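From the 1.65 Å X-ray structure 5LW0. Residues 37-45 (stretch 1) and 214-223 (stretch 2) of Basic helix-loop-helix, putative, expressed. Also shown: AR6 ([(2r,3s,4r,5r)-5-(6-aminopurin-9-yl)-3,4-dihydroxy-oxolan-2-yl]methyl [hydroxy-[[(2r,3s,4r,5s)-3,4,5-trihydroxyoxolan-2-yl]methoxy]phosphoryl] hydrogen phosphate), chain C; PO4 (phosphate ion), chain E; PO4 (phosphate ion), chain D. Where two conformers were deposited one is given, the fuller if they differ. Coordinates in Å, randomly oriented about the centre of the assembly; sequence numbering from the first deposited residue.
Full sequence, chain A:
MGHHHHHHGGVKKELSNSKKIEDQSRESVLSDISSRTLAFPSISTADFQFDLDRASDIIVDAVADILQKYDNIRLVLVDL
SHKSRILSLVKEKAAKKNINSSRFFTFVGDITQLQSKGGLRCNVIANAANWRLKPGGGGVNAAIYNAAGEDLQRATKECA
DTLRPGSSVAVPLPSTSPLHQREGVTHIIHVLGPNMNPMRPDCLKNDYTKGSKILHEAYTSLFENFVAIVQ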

ATOM      1  N   THR A  37      -2.507  10.437   6.721  1.00 14.10           N
ATOM      2  CA  THR A  37      -1.385   9.940   6.009  1.00 13.93           C
ATOM      3  C   THR A  37      -1.526   8.436   5.788  1.00 14.85           C
ATOM      4  O   THR A  37      -1.803   7.685   6.718  1.00 15.87           O
ATOM      5  CB  THR A  37      -0.046  10.187   6.754  1.00 15.77           C
ATOM      6  OG1 THR A  37       0.144  11.586   7.036  1.00 15.54           O
ATOM      7  CG2 THR A  37       1.140   9.714   5.892  1.00 15.80           C
ATOM      8  N   LEU A  38      -1.329   8.046   4.535  1.00 12.84           N
ATOM      9  CA  LEU A  38      -1.276   6.648   4.134  1.00 12.02           C
ATOM     10  C   LEU A  38       0.141   6.295   3.715  1.00 12.08           C
ATOM     11  O   LEU A  38       0.697   6.976   2.865  1.00 13.55           O
ATOM     12  CB  LEU A  38      -2.182   6.419   2.879  1.00 11.95           C
ATOM     13  CG  LEU A  38      -2.058   5.041   2.229  1.00 11.97           C
ATOM     14  CD1 LEU A  38      -2.610   3.976   3.147  1.00 13.25           C
ATOM     15  CD2 LEU A  38      -2.793   5.038   0.895  1.00 12.96           C
ATOM     16  N   ALA A  39       0.704   5.287   4.320  1.00 11.76           N
ATOM     17  CA  ALA A  39       1.961   4.687   3.822  1.00 13.11           C
ATOM     18  C   ALA A  39       1.590   3.442   3.043  1.00 12.52           C
ATOM     19  O   ALA A  39       0.810   2.583   3.534  1.00 12.16           O
ATOM     20  CB  ALA A  39       2.883   4.348   4.954  1.00 13.66           C
ATOM     21  N   PHE A  40       2.184   3.271   1.903  1.00 12.90           N
ATOM     22  CA  PHE A  40       1.934   2.117   1.098  1.00 11.99           C
ATOM     23  C   PHE A  40       3.212   1.615   0.473  1.00 13.06           C
ATOM     24  O   PHE A  40       4.101   2.408   0.092  1.00 13.48           O
ATOM     25  CB  PHE A  40       0.867   2.392  -0.008  1.00 11.28           C
ATOM     26  CG  PHE A  40       1.265   3.403  -0.990  1.00 11.87           C
ATOM     27  CD1 PHE A  40       1.159   4.729  -0.691  1.00 12.28           C
ATOM     28  CD2 PHE A  40       1.678   3.031  -2.302  1.00 12.77           C
ATOM     29  CE1 PHE A  40       1.504   5.703  -1.641  1.00 13.61           C
ATOM     30  CE2 PHE A  40       1.998   3.980  -3.263  1.00 13.31           C
ATOM     31  CZ  PHE A  40       1.891   5.327  -2.940  1.00 13.54           C
ATOM     32  N   PRO A  41       3.302   0.289   0.258  1.00 13.26           N
ATOM     33  CA  PRO A  41       4.400  -0.271  -0.495  1.00 14.74           C
ATOM     34  C   PRO A  41       4.060  -0.374  -1.980  1.00 13.99           C
ATOM     35  O   PRO A  41       2.884  -0.203  -2.367  1.00 15.21           O
ATOM     36  CB  PRO A  41       4.482  -1.669   0.083  1.00 16.62           C
ATOM     37  CG  PRO A  41       3.064  -2.030   0.279  1.00 15.85           C
ATOM     38  CD  PRO A  41       2.343  -0.734   0.651  1.00 14.61           C
ATOM     39  N   SER A  42       5.054  -0.717  -2.795  1.00 12.92           N
ATOM     40  CA  SER A  42       4.839  -0.886  -4.209  1.00 14.51           C
ATOM     41  C   SER A  42       4.117  -2.211  -4.466  1.00 16.32           C
ATOM     42  O   SER A  42       4.690  -3.287  -4.355  1.00 19.99           O
ATOM     43  CB  SER A  42       6.136  -0.853  -4.926  1.00 14.84           C
ATOM     44  OG  SER A  42       5.984  -1.100  -6.324  1.00 14.53           O
ATOM     45  N   ILE A  43       2.871  -2.126  -4.785  1.00 13.39           N
ATOM     46  CA  ILE A  43       2.071  -3.319  -5.038  1.00 14.34           C
ATOM     47  C   ILE A  43       2.489  -4.065  -6.281  1.00 13.37           C
ATOM     48  O   ILE A  43       2.796  -3.450  -7.299  1.00 13.98           O
ATOM     49  CB  ILE A  43       0.575  -2.892  -5.239  1.00 14.96           C
ATOM     50  CG1 ILE A  43       0.052  -2.081  -4.038  1.00 16.42           C
ATOM     51  CG2 ILE A  43      -0.313  -4.100  -5.518  1.00 17.10           C
ATOM     52  CD1 ILE A  43       0.174  -2.775  -2.685  1.00 17.43           C
ATOM     53  N   SER A  44       2.631  -5.383  -6.131  1.00 16.35           N
ATOM     54  CA  SER A  44       2.859  -6.347  -7.267  1.00 14.82           C
ATOM     55  C   SER A  44       4.317  -6.430  -7.741  1.00 16.91           C
ATOM     56  O   SER A  44       4.602  -7.235  -8.585  1.00 16.82           O
ATOM     57  CB  SER A  44       1.940  -6.052  -8.487  1.00 16.61           C
ATOM     58  OG  SER A  44       0.595  -6.344  -8.200  1.00 17.42           O
ATOM     59  N   THR A  45       5.227  -5.601  -7.219  1.00 15.72           N
ATOM     60  CA  THR A  45       6.571  -5.572  -7.819  1.00 16.90           C
ATOM     61  C   THR A  45       7.630  -6.468  -7.200  1.00 19.92           C
ATOM     62  O   THR A  45       8.756  -6.383  -7.597  1.00 22.63           O
ATOM     63  CB  THR A  45       7.138  -4.157  -7.913  1.00 17.73           C
ATOM     64  OG1 THR A  45       7.161  -3.559  -6.637  1.00 17.36           O
ATOM     65  CG2 THR A  45       6.313  -3.320  -8.809  1.00 17.26           C
ATOM     66  N   ILE A 214      -5.277  -3.408 -14.149  1.00 15.14           N
ATOM     67  CA  ILE A 214      -5.580  -3.947 -12.820  1.00 15.92           C
ATOM     68  C   ILE A 214      -4.712  -3.251 -11.751  1.00 15.64           C
ATOM     69  O   ILE A 214      -5.174  -2.985 -10.649  1.00 14.46           O
ATOM     70  CB  ILE A 214      -5.400  -5.459 -12.794  1.00 17.21           C
ATOM     71  CG1 ILE A 214      -6.457  -6.121 -13.708  1.00 19.80           C
ATOM     72  CG2 ILE A 214      -5.531  -6.008 -11.400  1.00 16.80           C
ATOM     73  CD1 ILE A 214      -6.325  -7.603 -13.786  1.00 26.97           C
ATOM     74  N   LEU A 215      -3.453  -2.944 -12.070  1.00 15.17           N
ATOM     75  CA  LEU A 215      -2.617  -2.244 -11.061  1.00 14.95           C
ATOM     76  C   LEU A 215      -3.137  -0.818 -10.854  1.00 15.66           C
ATOM     77  O   LEU A 215      -3.200  -0.352  -9.708  1.00 15.99           O
ATOM     78  CB  LEU A 215      -1.158  -2.250 -11.475  1.00 15.08           C
ATOM     79  CG  LEU A 215      -0.182  -1.670 -10.424  1.00 14.67           C
ATOM     80  CD1 LEU A 215      -0.173  -2.485  -9.203  1.00 14.12           C
ATOM     81  CD2 LEU A 215       1.197  -1.553 -11.001  1.00 16.27           C
ATOM     82  N   HIS A 216      -3.531  -0.119 -11.936  1.00 15.41           N
ATOM     83  CA  HIS A 216      -4.208   1.205 -11.826  1.00 16.49           C
ATOM     84  C   HIS A 216      -5.394   1.075 -10.890  1.00 15.21           C
ATOM     85  O   HIS A 216      -5.583   1.887  -9.982  1.00 16.92           O
ATOM     86  CB  HIS A 216      -4.716   1.699 -13.195  1.00 19.34           C
ATOM     87  CG  HIS A 216      -3.765   2.584 -13.930  1.00 24.06           C
ATOM     88  ND1 HIS A 216      -3.547   3.888 -13.560  1.00 27.11           N
ATOM     89  CD2 HIS A 216      -3.055   2.391 -15.095  1.00 25.11           C
ATOM     90  CE1 HIS A 216      -2.671   4.440 -14.402  1.00 31.61           C
ATOM     91  NE2 HIS A 216      -2.354   3.548 -15.334  1.00 27.76           N
ATOM     92  N   GLU A 217      -6.249   0.080 -11.158  1.00 13.77           N
ATOM     93  CA  GLU A 217      -7.449  -0.151 -10.325  1.00 13.50           C
ATOM     94  C   GLU A 217      -7.108  -0.424  -8.851  1.00 13.25           C
ATOM     95  O   GLU A 217      -7.814   0.058  -7.983  1.00 13.70           O
ATOM     96  CB  GLU A 217      -8.299  -1.325 -10.900  1.00 15.86           C
ATOM     97  CG  GLU A 217      -9.005  -0.985 -12.183  1.00 19.25           C
ATOM     98  CD  GLU A 217      -9.704  -2.210 -12.826  1.00 25.50           C
ATOM     99  OE1 GLU A 217      -9.203  -3.341 -12.688  1.00 30.87           O
ATOM    100  OE2 GLU A 217     -10.703  -2.014 -13.542  1.00 32.59           O
ATOM    101  N   ALA A 218      -6.064  -1.201  -8.599  1.00 12.86           N
ATOM    102  CA  ALA A 218      -5.624  -1.507  -7.221  1.00 12.57           C
ATOM    103  C   ALA A 218      -5.248  -0.233  -6.504  1.00 12.64           C
ATOM    104  O   ALA A 218      -5.693   0.024  -5.373  1.00 12.54           O
ATOM    105  CB  ALA A 218      -4.437  -2.471  -7.214  1.00 13.84           C
ATOM    106  N   TYR A 219      -4.469   0.614  -7.155  1.00 12.18           N
ATOM    107  CA  TYR A 219      -4.060   1.877  -6.483  1.00 12.92           C
ATOM    108  C   TYR A 219      -5.242   2.814  -6.278  1.00 13.10           C
ATOM    109  O   TYR A 219      -5.415   3.389  -5.157  1.00 12.07           O
ATOM    110  CB  TYR A 219      -2.971   2.602  -7.238  1.00 13.73           C
ATOM    111  CG  TYR A 219      -1.605   2.063  -6.959  1.00 12.87           C
ATOM    112  CD1 TYR A 219      -1.046   2.154  -5.682  1.00 14.83           C
ATOM    113  CD2 TYR A 219      -0.886   1.385  -7.915  1.00 13.41           C
ATOM    114  CE1 TYR A 219       0.206   1.652  -5.409  1.00 13.81           C
ATOM    115  CE2 TYR A 219       0.363   0.838  -7.641  1.00 14.16           C
ATOM    116  CZ  TYR A 219       0.938   0.983  -6.386  1.00 14.28           C
ATOM    117  OH  TYR A 219       2.120   0.412  -6.033  1.00 15.03           O
ATOM    118  N   THR A 220      -6.106   2.913  -7.276  1.00 13.19           N
ATOM    119  CA  THR A 220      -7.298   3.820  -7.106  1.00 14.87           C
ATOM    120  C   THR A 220      -8.198   3.312  -6.015  1.00 13.73           C
ATOM    121  O   THR A 220      -8.644   4.095  -5.168  1.00 15.12           O
ATOM    122  CB  THR A 220      -8.002   3.997  -8.421  1.00 19.10           C
ATOM    123  OG1 THR A 220      -7.077   4.666  -9.294  1.00 19.99           O
ATOM    124  CG2 THR A 220      -9.258   4.898  -8.247  1.00 21.05           C
ATOM    125  N   SER A 221      -8.337   1.986  -5.900  1.00 12.33           N
ATOM    126  CA  SER A 221      -9.163   1.392  -4.900  0.70 13.28           C
ATOM    127  C   SER A 221      -8.577   1.672  -3.483  1.00 12.34           C
ATOM    128  O   SER A 221      -9.306   2.024  -2.523  1.00 12.23           O
ATOM    129  CB  SER A 221      -9.288  -0.134  -5.133  0.70 14.58           C
ATOM    130  OG  SER A 221     -10.055  -0.718  -4.092  0.70 14.96           O
ATOM    131  N   LEU A 222      -7.283   1.465  -3.355  1.00 11.76           N
ATOM    132  CA  LEU A 222      -6.531   1.776  -2.155  1.00 11.02           C
ATOM    133  C   LEU A 222      -6.758   3.228  -1.720  1.00 12.03           C
ATOM    134  O   LEU A 222      -7.130   3.485  -0.571  1.00 12.19           O
ATOM    135  CB  LEU A 222      -5.076   1.533  -2.359  1.00 11.30           C
ATOM    136  CG  LEU A 222      -4.118   2.023  -1.296  1.00 11.07           C
ATOM    137  CD1 LEU A 222      -4.443   1.427   0.079  1.00 10.96           C
ATOM    138  CD2 LEU A 222      -2.698   1.778  -1.722  1.00 12.01           C
ATOM    139  N   PHE A 223      -6.535   4.149  -2.631  1.00 13.28           N
ATOM    140  CA  PHE A 223      -6.599   5.551  -2.298  1.00 12.21           C
ATOM    141  C   PHE A 223      -7.989   5.975  -1.986  1.00 13.73           C
ATOM    142  O   PHE A 223      -8.211   6.762  -1.058  1.00 13.70           O
ATOM    143  CB  PHE A 223      -5.996   6.405  -3.385  1.00 12.16           C
ATOM    144  CG  PHE A 223      -4.496   6.171  -3.638  1.00 11.23           C
ATOM    145  CD1 PHE A 223      -3.629   5.706  -2.678  1.00 11.78           C
ATOM    146  CD2 PHE A 223      -3.988   6.386  -4.909  1.00 13.22           C
ATOM    147  CE1 PHE A 223      -2.313   5.537  -2.937  1.00 12.12           C
ATOM    148  CE2 PHE A 223      -2.664   6.193  -5.168  1.00 13.64           C
ATOM    149  CZ  PHE A 223      -1.841   5.731  -4.215  1.00 12.93           C
TER
HETATM  150  N1  AR6 C 301       8.252  -2.550   4.659  1.00 16.95           N
HETATM  151  C2  AR6 C 301       8.180  -1.864   3.499  1.00 18.03           C
HETATM  152  N3  AR6 C 301       8.219  -2.423   2.305  1.00 18.91           N
HETATM  153  C4  AR6 C 301       8.338  -3.782   2.180  1.00 21.42           C
HETATM  154  C5  AR6 C 301       8.388  -4.610   3.345  1.00 22.40           C
HETATM  155  C6  AR6 C 301       8.333  -3.923   4.646  1.00 18.89           C
HETATM  156  N6  AR6 C 301       8.358  -4.572   5.785  1.00 19.77           N
HETATM  157  N7  AR6 C 301       8.497  -5.949   2.898  1.00 22.08           N
HETATM  158  C8  AR6 C 301       8.451  -5.903   1.547  1.00 20.80           C
HETATM  159  N9  AR6 C 301       8.346  -4.599   1.100  1.00 21.22           N
HETATM  160  PA  AR6 C 301       5.465  -7.985  -1.923  1.00 20.24           P
HETATM  161  PB  AR6 C 301       3.552  -8.271  -4.188  1.00 19.39           P
HETATM  162  C1' AR6 C 301       8.162  -4.112  -0.250  1.00 20.94           C
HETATM  163  O1A AR6 C 301       6.251  -9.170  -2.521  1.00 22.58           O
HETATM  164  O1B AR6 C 301       4.640  -8.269  -5.234  1.00 17.94           O
HETATM  165  C1D AR6 C 301       2.811 -11.519  -0.368  1.00 39.55           C
HETATM  166  O1D AR6 C 301       3.521 -12.325   0.549  1.00 39.06           O
HETATM  167  C2' AR6 C 301       8.892  -4.836  -1.375  1.00 19.81           C
HETATM  168  O2' AR6 C 301      10.318  -4.522  -1.425  1.00 21.13           O
HETATM  169  O2A AR6 C 301       5.169  -7.958  -0.471  1.00 20.34           O
HETATM  170  O2B AR6 C 301       2.283  -7.508  -4.429  1.00 18.03           O
HETATM  171  C2D AR6 C 301       1.323 -11.978  -0.408  1.00 39.83           C
HETATM  172  O2D AR6 C 301       1.122 -13.221   0.379  1.00 34.94           O
HETATM  173  C3' AR6 C 301       8.081  -4.397  -2.569  1.00 22.37           C
HETATM  174  O3' AR6 C 301       8.528  -3.114  -3.087  1.00 21.52           O
HETATM  175  O3A AR6 C 301       4.064  -7.789  -2.729  1.00 19.65           O
HETATM  176  C3D AR6 C 301       1.010 -12.169  -1.865  1.00 33.63           C
HETATM  177  O3D AR6 C 301       0.938 -13.609  -2.072  1.00 46.89           O
HETATM  178  C4' AR6 C 301       6.653  -4.261  -2.007  1.00 20.37           C
HETATM  179  O4' AR6 C 301       6.763  -4.311  -0.603  1.00 21.19           O
HETATM  180  C4D AR6 C 301       2.210 -11.556  -2.626  1.00 30.38           C
HETATM  181  O4D AR6 C 301       3.349 -11.545  -1.733  1.00 29.21           O
HETATM  182  C5' AR6 C 301       5.712  -5.347  -2.464  1.00 22.56           C
HETATM  183  O5' AR6 C 301       6.314  -6.652  -2.361  1.00 21.21           O
HETATM  184  C5D AR6 C 301       2.025 -10.108  -3.067  1.00 22.87           C
HETATM  185  O5D AR6 C 301       3.153  -9.814  -3.921  1.00 20.97           O
HETATM  186  P   PO4 E 303      -0.269   5.082 -17.500  1.00 49.76           P
HETATM  187  O1  PO4 E 303       1.114   5.142 -18.152  1.00 50.92           O
HETATM  188  O2  PO4 E 303      -1.263   5.978 -18.238  1.00 47.05           O
HETATM  189  O3  PO4 E 303      -0.811   3.645 -17.562  1.00 42.20           O
HETATM  190  O4  PO4 E 303      -0.148   5.591 -16.038  1.00 44.64           O
HETATM  191  P   PO4 D 302      -7.688   7.094 -12.036  1.00 39.99           P
HETATM  192  O1  PO4 D 302      -6.109   7.137 -11.876  1.00 33.12           O
HETATM  193  O2  PO4 D 302      -8.216   5.809 -11.406  1.00 38.69           O
HETATM  194  O3  PO4 D 302      -8.061   7.251 -13.561  1.00 41.08           O
HETATM  195  O4  PO4 D 302      -8.299   8.279 -11.280  1.00 45.91           O
HETATM  196  O   HOH W   1       3.550  -0.803  -7.826  1.00 13.26           O

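The hydroxyl of Y219 reaches out of an otherwise apolar helix face to hold the loop that follows the strand: I43 N donates a hydrogen bond to Y219 OH (2.9 Å), the one direct hydrogen bond between the two stretches. A water also bridges the two stretches, lying 2.6 Å from Y219 OH and 2.9 Å from S42 OG and donating to I43 O at 2.8 Å, so a single tyrosine oxygen serves the loop both directly and through solvent. S42 OG also hydrogen-bonds T45 OG1 (2.7 Å), linking the first and last residues of the type II turn. On its other side this turn meets AR6, with S44 N donating to AR6 O2B (2.7 Å).

Most of the remaining contact is apolar packing; the strand and the helix run roughly antiparallel, at 149°. L38 and F40 alternate with T37 and A39, which do not reach the helix. L38 CD2 packs against F223 CD1 (3.7 Å) and L222 CG (4.0 Å). F223 turns its ring edge to one face of F40, centroids 5.4 Å apart and planes at 75°; Y219 meets F40 obliquely, F40 CE2 lying 3.6 Å from Y219 CE1. L222 CD2 approaches F40 CB at 4.0 Å. Further along, L215 CD1 lies 4.0 Å from I43 CG2, extending the apolar contact to the turn.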